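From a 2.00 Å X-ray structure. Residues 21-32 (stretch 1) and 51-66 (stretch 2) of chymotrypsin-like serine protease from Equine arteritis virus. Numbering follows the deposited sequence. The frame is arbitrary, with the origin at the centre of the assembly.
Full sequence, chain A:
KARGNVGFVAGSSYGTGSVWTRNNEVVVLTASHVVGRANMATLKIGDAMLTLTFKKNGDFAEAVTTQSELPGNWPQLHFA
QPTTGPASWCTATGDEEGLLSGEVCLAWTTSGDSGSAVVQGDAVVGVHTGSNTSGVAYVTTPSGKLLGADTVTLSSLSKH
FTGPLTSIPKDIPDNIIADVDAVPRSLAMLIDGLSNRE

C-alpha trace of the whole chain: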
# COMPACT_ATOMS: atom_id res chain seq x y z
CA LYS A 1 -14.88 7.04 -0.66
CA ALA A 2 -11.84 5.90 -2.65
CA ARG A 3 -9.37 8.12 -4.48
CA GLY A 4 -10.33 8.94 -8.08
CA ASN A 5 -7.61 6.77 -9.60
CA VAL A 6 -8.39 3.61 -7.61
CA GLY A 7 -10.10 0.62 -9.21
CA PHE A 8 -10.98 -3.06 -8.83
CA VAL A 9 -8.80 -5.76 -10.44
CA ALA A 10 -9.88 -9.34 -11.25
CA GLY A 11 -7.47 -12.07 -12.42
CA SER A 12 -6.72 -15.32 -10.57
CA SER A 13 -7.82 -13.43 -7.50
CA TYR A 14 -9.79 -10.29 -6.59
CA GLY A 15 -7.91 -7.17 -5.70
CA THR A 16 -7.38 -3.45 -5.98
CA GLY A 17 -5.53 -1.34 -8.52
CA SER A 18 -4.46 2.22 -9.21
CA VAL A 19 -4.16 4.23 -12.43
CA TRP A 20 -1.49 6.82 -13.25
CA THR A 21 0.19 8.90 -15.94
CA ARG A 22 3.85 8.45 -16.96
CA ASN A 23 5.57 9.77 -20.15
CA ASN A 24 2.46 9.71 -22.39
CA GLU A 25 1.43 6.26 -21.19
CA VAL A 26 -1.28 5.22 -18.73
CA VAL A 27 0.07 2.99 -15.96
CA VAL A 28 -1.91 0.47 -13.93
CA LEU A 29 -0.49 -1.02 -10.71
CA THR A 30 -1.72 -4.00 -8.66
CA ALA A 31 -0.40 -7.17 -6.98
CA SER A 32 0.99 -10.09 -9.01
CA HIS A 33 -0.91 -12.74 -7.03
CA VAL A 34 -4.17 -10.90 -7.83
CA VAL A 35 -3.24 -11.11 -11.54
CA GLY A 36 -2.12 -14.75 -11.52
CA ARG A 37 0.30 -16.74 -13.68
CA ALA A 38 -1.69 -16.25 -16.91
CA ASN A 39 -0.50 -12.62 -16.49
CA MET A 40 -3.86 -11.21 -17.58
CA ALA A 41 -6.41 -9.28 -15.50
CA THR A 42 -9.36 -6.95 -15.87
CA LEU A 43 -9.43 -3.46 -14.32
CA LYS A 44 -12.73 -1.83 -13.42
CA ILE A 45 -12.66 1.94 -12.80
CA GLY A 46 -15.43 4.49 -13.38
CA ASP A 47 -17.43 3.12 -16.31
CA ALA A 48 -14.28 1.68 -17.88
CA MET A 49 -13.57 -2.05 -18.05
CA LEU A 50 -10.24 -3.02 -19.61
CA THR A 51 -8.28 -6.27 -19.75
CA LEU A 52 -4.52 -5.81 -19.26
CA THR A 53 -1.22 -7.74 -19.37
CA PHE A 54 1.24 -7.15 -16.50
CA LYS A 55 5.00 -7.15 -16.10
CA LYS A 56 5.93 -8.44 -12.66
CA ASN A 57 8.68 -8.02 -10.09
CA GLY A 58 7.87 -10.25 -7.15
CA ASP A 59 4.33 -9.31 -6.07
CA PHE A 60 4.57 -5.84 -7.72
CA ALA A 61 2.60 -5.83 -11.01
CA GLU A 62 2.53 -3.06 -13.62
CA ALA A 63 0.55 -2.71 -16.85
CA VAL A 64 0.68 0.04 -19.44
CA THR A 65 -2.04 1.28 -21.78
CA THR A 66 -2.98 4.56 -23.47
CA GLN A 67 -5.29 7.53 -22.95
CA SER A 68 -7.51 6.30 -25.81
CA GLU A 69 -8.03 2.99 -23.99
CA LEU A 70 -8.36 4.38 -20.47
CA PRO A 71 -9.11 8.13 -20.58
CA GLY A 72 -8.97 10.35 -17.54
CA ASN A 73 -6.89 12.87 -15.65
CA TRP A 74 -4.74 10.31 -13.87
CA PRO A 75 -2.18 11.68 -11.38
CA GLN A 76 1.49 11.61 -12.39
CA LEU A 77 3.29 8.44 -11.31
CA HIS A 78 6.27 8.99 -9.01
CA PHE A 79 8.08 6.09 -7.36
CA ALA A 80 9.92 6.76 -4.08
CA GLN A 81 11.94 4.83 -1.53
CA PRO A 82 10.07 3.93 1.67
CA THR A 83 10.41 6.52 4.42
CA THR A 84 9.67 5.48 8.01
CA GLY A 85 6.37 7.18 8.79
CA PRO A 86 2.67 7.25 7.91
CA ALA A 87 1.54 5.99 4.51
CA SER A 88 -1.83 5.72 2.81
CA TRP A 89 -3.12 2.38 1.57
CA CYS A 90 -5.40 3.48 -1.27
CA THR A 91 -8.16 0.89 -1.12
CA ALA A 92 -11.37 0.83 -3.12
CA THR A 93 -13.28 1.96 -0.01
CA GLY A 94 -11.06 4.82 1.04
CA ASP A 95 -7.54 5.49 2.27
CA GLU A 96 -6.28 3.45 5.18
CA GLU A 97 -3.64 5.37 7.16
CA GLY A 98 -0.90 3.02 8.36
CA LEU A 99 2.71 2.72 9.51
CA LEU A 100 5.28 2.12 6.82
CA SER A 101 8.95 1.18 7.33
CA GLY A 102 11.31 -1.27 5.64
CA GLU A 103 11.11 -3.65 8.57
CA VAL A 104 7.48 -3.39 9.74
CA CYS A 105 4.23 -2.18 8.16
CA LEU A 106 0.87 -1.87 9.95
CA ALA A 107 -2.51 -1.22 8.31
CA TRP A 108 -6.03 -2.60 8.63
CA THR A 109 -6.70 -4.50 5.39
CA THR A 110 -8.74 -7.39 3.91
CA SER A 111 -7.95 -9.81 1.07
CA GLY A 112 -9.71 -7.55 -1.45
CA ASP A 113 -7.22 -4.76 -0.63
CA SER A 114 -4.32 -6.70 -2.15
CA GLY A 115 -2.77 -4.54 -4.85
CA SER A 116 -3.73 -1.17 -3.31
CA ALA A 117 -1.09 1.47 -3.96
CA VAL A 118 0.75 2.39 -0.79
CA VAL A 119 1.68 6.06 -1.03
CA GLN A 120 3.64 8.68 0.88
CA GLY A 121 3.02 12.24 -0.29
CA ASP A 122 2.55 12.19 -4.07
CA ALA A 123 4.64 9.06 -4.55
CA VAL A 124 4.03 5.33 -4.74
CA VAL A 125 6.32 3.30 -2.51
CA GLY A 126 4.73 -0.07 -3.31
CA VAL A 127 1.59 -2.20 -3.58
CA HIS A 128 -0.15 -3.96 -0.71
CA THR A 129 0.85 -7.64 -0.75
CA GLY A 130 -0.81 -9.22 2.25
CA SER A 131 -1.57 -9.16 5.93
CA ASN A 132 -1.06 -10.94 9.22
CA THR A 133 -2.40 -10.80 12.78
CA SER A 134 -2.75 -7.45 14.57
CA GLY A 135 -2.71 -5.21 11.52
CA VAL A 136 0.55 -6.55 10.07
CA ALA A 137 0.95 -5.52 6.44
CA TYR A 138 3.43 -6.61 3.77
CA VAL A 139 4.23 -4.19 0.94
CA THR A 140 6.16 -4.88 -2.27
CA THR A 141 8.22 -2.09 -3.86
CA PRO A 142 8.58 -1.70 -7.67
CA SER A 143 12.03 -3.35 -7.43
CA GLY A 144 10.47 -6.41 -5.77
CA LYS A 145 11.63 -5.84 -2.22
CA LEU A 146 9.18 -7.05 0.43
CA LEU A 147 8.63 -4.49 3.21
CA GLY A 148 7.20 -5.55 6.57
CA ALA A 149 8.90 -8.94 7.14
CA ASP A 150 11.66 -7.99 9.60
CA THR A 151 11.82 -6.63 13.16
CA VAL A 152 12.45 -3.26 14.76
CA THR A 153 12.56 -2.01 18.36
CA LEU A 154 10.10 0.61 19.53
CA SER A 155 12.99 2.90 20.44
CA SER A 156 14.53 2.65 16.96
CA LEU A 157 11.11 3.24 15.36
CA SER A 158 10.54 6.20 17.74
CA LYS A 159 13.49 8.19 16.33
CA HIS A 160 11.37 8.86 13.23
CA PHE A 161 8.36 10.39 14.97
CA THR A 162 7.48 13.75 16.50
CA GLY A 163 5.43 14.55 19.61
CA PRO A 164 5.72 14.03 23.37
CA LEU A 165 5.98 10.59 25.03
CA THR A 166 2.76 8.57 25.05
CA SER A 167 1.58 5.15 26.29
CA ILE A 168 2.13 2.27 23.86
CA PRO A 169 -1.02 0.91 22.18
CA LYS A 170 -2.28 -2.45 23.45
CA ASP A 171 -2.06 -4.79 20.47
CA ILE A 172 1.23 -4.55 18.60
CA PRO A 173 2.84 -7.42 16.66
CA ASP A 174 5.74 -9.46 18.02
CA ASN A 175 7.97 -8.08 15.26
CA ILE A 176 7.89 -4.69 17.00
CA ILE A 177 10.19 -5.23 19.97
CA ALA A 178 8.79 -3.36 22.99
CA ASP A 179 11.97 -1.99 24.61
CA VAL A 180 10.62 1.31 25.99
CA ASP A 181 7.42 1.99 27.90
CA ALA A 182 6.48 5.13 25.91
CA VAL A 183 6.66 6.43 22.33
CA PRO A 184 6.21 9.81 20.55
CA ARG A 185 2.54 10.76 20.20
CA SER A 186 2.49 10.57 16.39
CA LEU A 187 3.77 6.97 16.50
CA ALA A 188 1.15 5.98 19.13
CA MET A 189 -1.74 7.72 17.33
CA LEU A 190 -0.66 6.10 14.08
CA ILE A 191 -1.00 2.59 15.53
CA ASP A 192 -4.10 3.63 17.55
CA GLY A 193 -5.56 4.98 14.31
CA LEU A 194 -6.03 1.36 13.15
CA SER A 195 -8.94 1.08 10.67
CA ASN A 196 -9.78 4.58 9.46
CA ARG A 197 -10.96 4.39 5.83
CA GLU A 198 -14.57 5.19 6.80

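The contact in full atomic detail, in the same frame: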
# COMPACT_ATOMS: atom_id res chain seq x y z
N THR A 21 -0.40 8.42 -14.70
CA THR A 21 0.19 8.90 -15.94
C THR A 21 1.71 8.87 -15.81
O THR A 21 2.25 9.21 -14.76
CB THR A 21 -0.30 10.34 -16.24
OG1 THR A 21 -1.69 10.32 -16.55
CG2 THR A 21 0.35 10.89 -17.51
N ARG A 22 2.39 8.45 -16.88
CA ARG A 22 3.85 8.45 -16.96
C ARG A 22 4.31 8.55 -18.43
O ARG A 22 3.99 7.67 -19.23
CB ARG A 22 4.41 7.19 -16.32
CG ARG A 22 5.94 7.16 -16.18
CD ARG A 22 6.49 5.82 -15.70
NE ARG A 22 6.01 4.71 -16.52
CZ ARG A 22 5.94 3.45 -16.12
NH1 ARG A 22 6.31 3.13 -14.89
NH2 ARG A 22 5.51 2.51 -16.95
N ASN A 23 5.03 9.60 -18.78
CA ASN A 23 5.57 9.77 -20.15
C ASN A 23 4.63 9.35 -21.29
O ASN A 23 4.97 8.47 -22.10
CB ASN A 23 6.90 9.03 -20.29
CG ASN A 23 7.89 9.42 -19.23
OD1 ASN A 23 7.97 10.58 -18.84
ND2 ASN A 23 8.66 8.45 -18.74
N ASN A 24 3.45 9.96 -21.34
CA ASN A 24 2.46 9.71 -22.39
C ASN A 24 1.85 8.30 -22.38
O ASN A 24 1.20 7.89 -23.35
CB ASN A 24 3.03 10.04 -23.77
CG ASN A 24 1.95 10.46 -24.75
OD1 ASN A 24 1.26 11.46 -24.53
ND2 ASN A 24 1.80 9.70 -25.83
N GLU A 25 2.06 7.56 -21.31
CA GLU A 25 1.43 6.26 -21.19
C GLU A 25 0.58 6.26 -19.92
O GLU A 25 0.80 7.07 -19.01
CB GLU A 25 2.45 5.11 -21.22
CG GLU A 25 3.12 4.79 -19.89
CD GLU A 25 4.42 4.02 -20.06
OE1 GLU A 25 4.51 3.19 -20.99
OE2 GLU A 25 5.36 4.26 -19.26
N VAL A 26 -0.41 5.37 -19.89
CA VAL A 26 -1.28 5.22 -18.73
C VAL A 26 -0.81 3.96 -18.01
O VAL A 26 -0.70 2.90 -18.63
CB VAL A 26 -2.75 5.13 -19.16
CG1 VAL A 26 -3.63 4.68 -18.00
CG2 VAL A 26 -3.21 6.48 -19.69
N VAL A 27 -0.50 4.10 -16.73
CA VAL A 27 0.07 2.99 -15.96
C VAL A 27 -0.90 2.45 -14.93
O VAL A 27 -1.53 3.20 -14.19
CB VAL A 27 1.36 3.44 -15.24
CG1 VAL A 27 2.02 2.25 -14.53
CG2 VAL A 27 2.32 4.07 -16.22
N VAL A 28 -1.02 1.13 -14.88
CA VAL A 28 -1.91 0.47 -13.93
C VAL A 28 -1.12 -0.44 -13.00
O VAL A 28 -0.47 -1.38 -13.44
CB VAL A 28 -2.99 -0.35 -14.69
CG1 VAL A 28 -3.91 -1.10 -13.70
CG2 VAL A 28 -3.80 0.56 -15.63
N LEU A 29 -1.19 -0.19 -11.70
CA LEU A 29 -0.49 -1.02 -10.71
C LEU A 29 -1.44 -1.89 -9.88
O LEU A 29 -2.54 -1.46 -9.56
CB LEU A 29 0.28 -0.16 -9.72
CG LEU A 29 1.20 0.90 -10.32
CD1 LEU A 29 1.85 1.72 -9.19
CD2 LEU A 29 2.25 0.26 -11.22
N THR A 30 -0.98 -3.08 -9.52
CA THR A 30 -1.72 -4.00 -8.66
C THR A 30 -0.73 -5.06 -8.17
O THR A 30 0.49 -4.91 -8.37
CB THR A 30 -2.96 -4.64 -9.41
OG1 THR A 30 -3.78 -5.38 -8.50
CG2 THR A 30 -2.52 -5.69 -10.46
N ALA A 31 -1.24 -6.09 -7.50
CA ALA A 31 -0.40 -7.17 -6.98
C ALA A 31 -0.35 -8.35 -7.95
O ALA A 31 -1.37 -8.72 -8.53
CB ALA A 31 -0.90 -7.63 -5.62
N SER A 32 0.83 -8.95 -8.10
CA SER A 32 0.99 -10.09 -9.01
C SER A 32 0.08 -11.28 -8.67
O SER A 32 -0.45 -11.92 -9.57
CB SER A 32 2.45 -10.54 -9.03
OG SER A 32 3.30 -9.44 -9.35
N THR A 51 -9.11 -5.12 -20.07
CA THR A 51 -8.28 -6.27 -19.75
C THR A 51 -6.83 -5.88 -20.05
O THR A 51 -6.55 -5.29 -21.09
CB THR A 51 -8.71 -7.49 -20.57
OG1 THR A 51 -10.07 -7.80 -20.25
CG2 THR A 51 -7.97 -8.72 -20.10
N LEU A 52 -5.92 -6.19 -19.12
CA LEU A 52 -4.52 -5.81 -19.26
C LEU A 52 -3.53 -6.96 -19.02
O LEU A 52 -3.85 -7.92 -18.34
CB LEU A 52 -4.22 -4.72 -18.25
CG LEU A 52 -5.16 -3.52 -18.28
CD1 LEU A 52 -5.26 -2.87 -16.91
CD2 LEU A 52 -4.69 -2.55 -19.31
N THR A 53 -2.33 -6.81 -19.58
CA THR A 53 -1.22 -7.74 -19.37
C THR A 53 -0.20 -7.04 -18.47
O THR A 53 0.08 -5.85 -18.66
CB THR A 53 -0.59 -8.13 -20.73
OG1 THR A 53 -1.38 -9.15 -21.34
CG2 THR A 53 0.75 -8.81 -20.55
N PHE A 54 0.37 -7.76 -17.50
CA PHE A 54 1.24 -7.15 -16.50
C PHE A 54 2.68 -7.66 -16.47
O PHE A 54 2.93 -8.86 -16.54
CB PHE A 54 0.65 -7.39 -15.10
CG PHE A 54 -0.64 -6.67 -14.85
CD1 PHE A 54 -1.85 -7.17 -15.34
CD2 PHE A 54 -0.65 -5.49 -14.10
CE1 PHE A 54 -3.05 -6.49 -15.10
CE2 PHE A 54 -1.84 -4.81 -13.87
CZ PHE A 54 -3.05 -5.33 -14.37
N LYS A 55 3.62 -6.74 -16.35
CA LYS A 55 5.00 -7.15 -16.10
C LYS A 55 5.15 -7.19 -14.58
O LYS A 55 4.63 -6.33 -13.86
CB LYS A 55 5.99 -6.18 -16.74
CG LYS A 55 5.68 -5.91 -18.21
CD LYS A 55 6.94 -5.72 -19.05
CE LYS A 55 7.85 -4.64 -18.47
NZ LYS A 55 9.14 -4.57 -19.22
N LYS A 56 5.84 -8.21 -14.09
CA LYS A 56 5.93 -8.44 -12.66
C LYS A 56 7.33 -8.42 -12.10
O LYS A 56 8.29 -8.80 -12.77
CB LYS A 56 5.29 -9.79 -12.32
CG LYS A 56 3.81 -9.87 -12.62
CD LYS A 56 3.39 -11.33 -12.72
CE LYS A 56 1.88 -11.50 -12.73
NZ LYS A 56 1.56 -12.94 -12.96
N ASN A 57 7.45 -7.95 -10.86
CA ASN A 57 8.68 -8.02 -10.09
C ASN A 57 8.26 -8.45 -8.69
O ASN A 57 7.81 -7.63 -7.88
CB ASN A 57 9.41 -6.68 -10.08
CG ASN A 57 10.83 -6.81 -9.57
OD1 ASN A 57 11.17 -7.79 -8.91
ND2 ASN A 57 11.68 -5.84 -9.89
N GLY A 58 8.41 -9.74 -8.39
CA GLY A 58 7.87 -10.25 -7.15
C GLY A 58 6.37 -10.01 -7.21
O GLY A 58 5.76 -10.20 -8.27
N ASP A 59 5.78 -9.55 -6.11
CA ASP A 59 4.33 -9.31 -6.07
C ASP A 59 3.91 -7.93 -6.62
O ASP A 59 2.74 -7.59 -6.57
CB ASP A 59 3.79 -9.52 -4.65
CG ASP A 59 2.27 -9.71 -4.61
OD1 ASP A 59 1.71 -10.50 -5.41
OD2 ASP A 59 1.56 -9.11 -3.77
N PHE A 60 4.87 -7.14 -7.11
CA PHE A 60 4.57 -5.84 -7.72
C PHE A 60 4.23 -6.04 -9.20
O PHE A 60 5.07 -6.54 -9.94
CB PHE A 60 5.77 -4.89 -7.61
CG PHE A 60 5.47 -3.48 -8.08
CD1 PHE A 60 5.62 -3.13 -9.42
CD2 PHE A 60 5.04 -2.51 -7.18
CE1 PHE A 60 5.35 -1.83 -9.86
CE2 PHE A 60 4.76 -1.22 -7.61
CZ PHE A 60 4.92 -0.88 -8.95
N ALA A 61 3.03 -5.64 -9.62
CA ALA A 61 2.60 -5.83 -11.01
C ALA A 61 2.24 -4.52 -11.71
O ALA A 61 1.46 -3.73 -11.19
CB ALA A 61 1.42 -6.80 -11.08
N GLU A 62 2.78 -4.30 -12.89
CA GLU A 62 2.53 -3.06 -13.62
C GLU A 62 2.11 -3.31 -15.06
O GLU A 62 2.78 -4.06 -15.79
CB GLU A 62 3.80 -2.18 -13.61
CG GLU A 62 3.79 -1.02 -14.59
CD GLU A 62 5.12 -0.27 -14.60
OE1 GLU A 62 5.52 0.25 -13.56
OE2 GLU A 62 5.78 -0.23 -15.65
N ALA A 63 1.01 -2.67 -15.47
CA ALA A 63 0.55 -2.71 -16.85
C ALA A 63 0.59 -1.32 -17.44
O ALA A 63 0.49 -0.33 -16.70
CB ALA A 63 -0.88 -3.25 -16.93
N VAL A 64 0.73 -1.24 -18.75
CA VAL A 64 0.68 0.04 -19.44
C VAL A 64 -0.39 -0.00 -20.52
O VAL A 64 -0.68 -1.06 -21.09
CB VAL A 64 2.03 0.48 -20.05
CG1 VAL A 64 3.09 0.63 -18.96
CG2 VAL A 64 2.49 -0.49 -21.13
N THR A 65 -1.04 1.14 -20.74
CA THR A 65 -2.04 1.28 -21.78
C THR A 65 -2.00 2.74 -22.21
O THR A 65 -1.05 3.44 -21.89
CB THR A 65 -3.46 0.78 -21.31
OG1 THR A 65 -4.42 1.09 -22.31
CG2 THR A 65 -3.97 1.53 -20.10
N THR A 66 -2.99 3.19 -22.98
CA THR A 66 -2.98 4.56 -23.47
C THR A 66 -4.22 5.33 -23.04
O THR A 66 -5.19 4.74 -22.53
CB THR A 66 -2.85 4.60 -25.01
OG1 THR A 66 -3.88 3.79 -25.60
CG2 THR A 66 -1.55 3.95 -25.49
O HOH W 1 1.56 -14.25 -10.53

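The strongest polar contact between the side chains of the two stretches is the salt bridge of Arg 22 with Glu 62. It is bidentate: Arg 22 NH2 donates to Glu 62 OE2 at 3.0 Å and Arg 22 NH1 to Glu 62 OE1 at 3.3 Å. The carboxylate lies at the edge of the guanidinium, near its plane, where the N-H bonds point. The same group also binds within its own stretch, Arg 22 NE and Arg 22 NH2 each lying 2.9 Å from Glu 25 OE2. A type I' turn from Arg 22 to Glu 25 brings these two residues together; with Glu 62 across the contact, one guanidinium serves two carboxylates.

The backbone supplies the regular part of the bonding. Strands 25-31 and 60-65 run antiparallel, their directions 156° apart and their axes approaching to 4.6 Å. Three hydrogen-bonded pairs define the register. Val 26 N reaches Thr 65 O at 2.9 Å, and Thr 65 N returns to Val 26 O at 2.8 Å. Val 28 N to Ala 63 O and Ala 63 N to Val 28 O both measure 2.8 Å, with nearly linear angles. Thr 30 N to Ala 61 O is 3.0 Å, and Ala 61 N to Thr 30 O is 2.9 Å. Between these pairs, CA-H...O contacts use the same carbonyls, as in Val 64 CA to Val 26 O at 3.3 Å and Leu 29 CA to Ala 61 O at 3.4 Å.

Beyond the ladder, Ser 32 begins a helix but remains tied to the type II' turn from Asn 57 to Phe 60. Ser 32 N donates to Asp 59 O at 2.8 Å, while Ser 32 OG donates to Gly 58 O at 2.8 Å. A water accepts from Lys 56 NZ at 2.8 Å and donates to Ser 32 O at 3.2 Å, bridging the two residues.

Packing follows the alternation of the strands. Val 26, Val 28 and Thr 30 share a face with Thr 65, Ala 63 and Ala 61. There Val 28 CG1 lies 3.9 Å from Leu 52 CD1, and Thr 30 CG2 lies 3.6 Å from Phe 54 CE2, approaching the ring obliquely. On the other face, Leu 29 CD2 packs 3.7 Å from Phe 60 CZ, and Val 27 CG1 rests 3.7 Å from Glu 62 CG, the aliphatic part of the salt-bridged side chain. Together the contacts bury 925 Å², summed over both stretches.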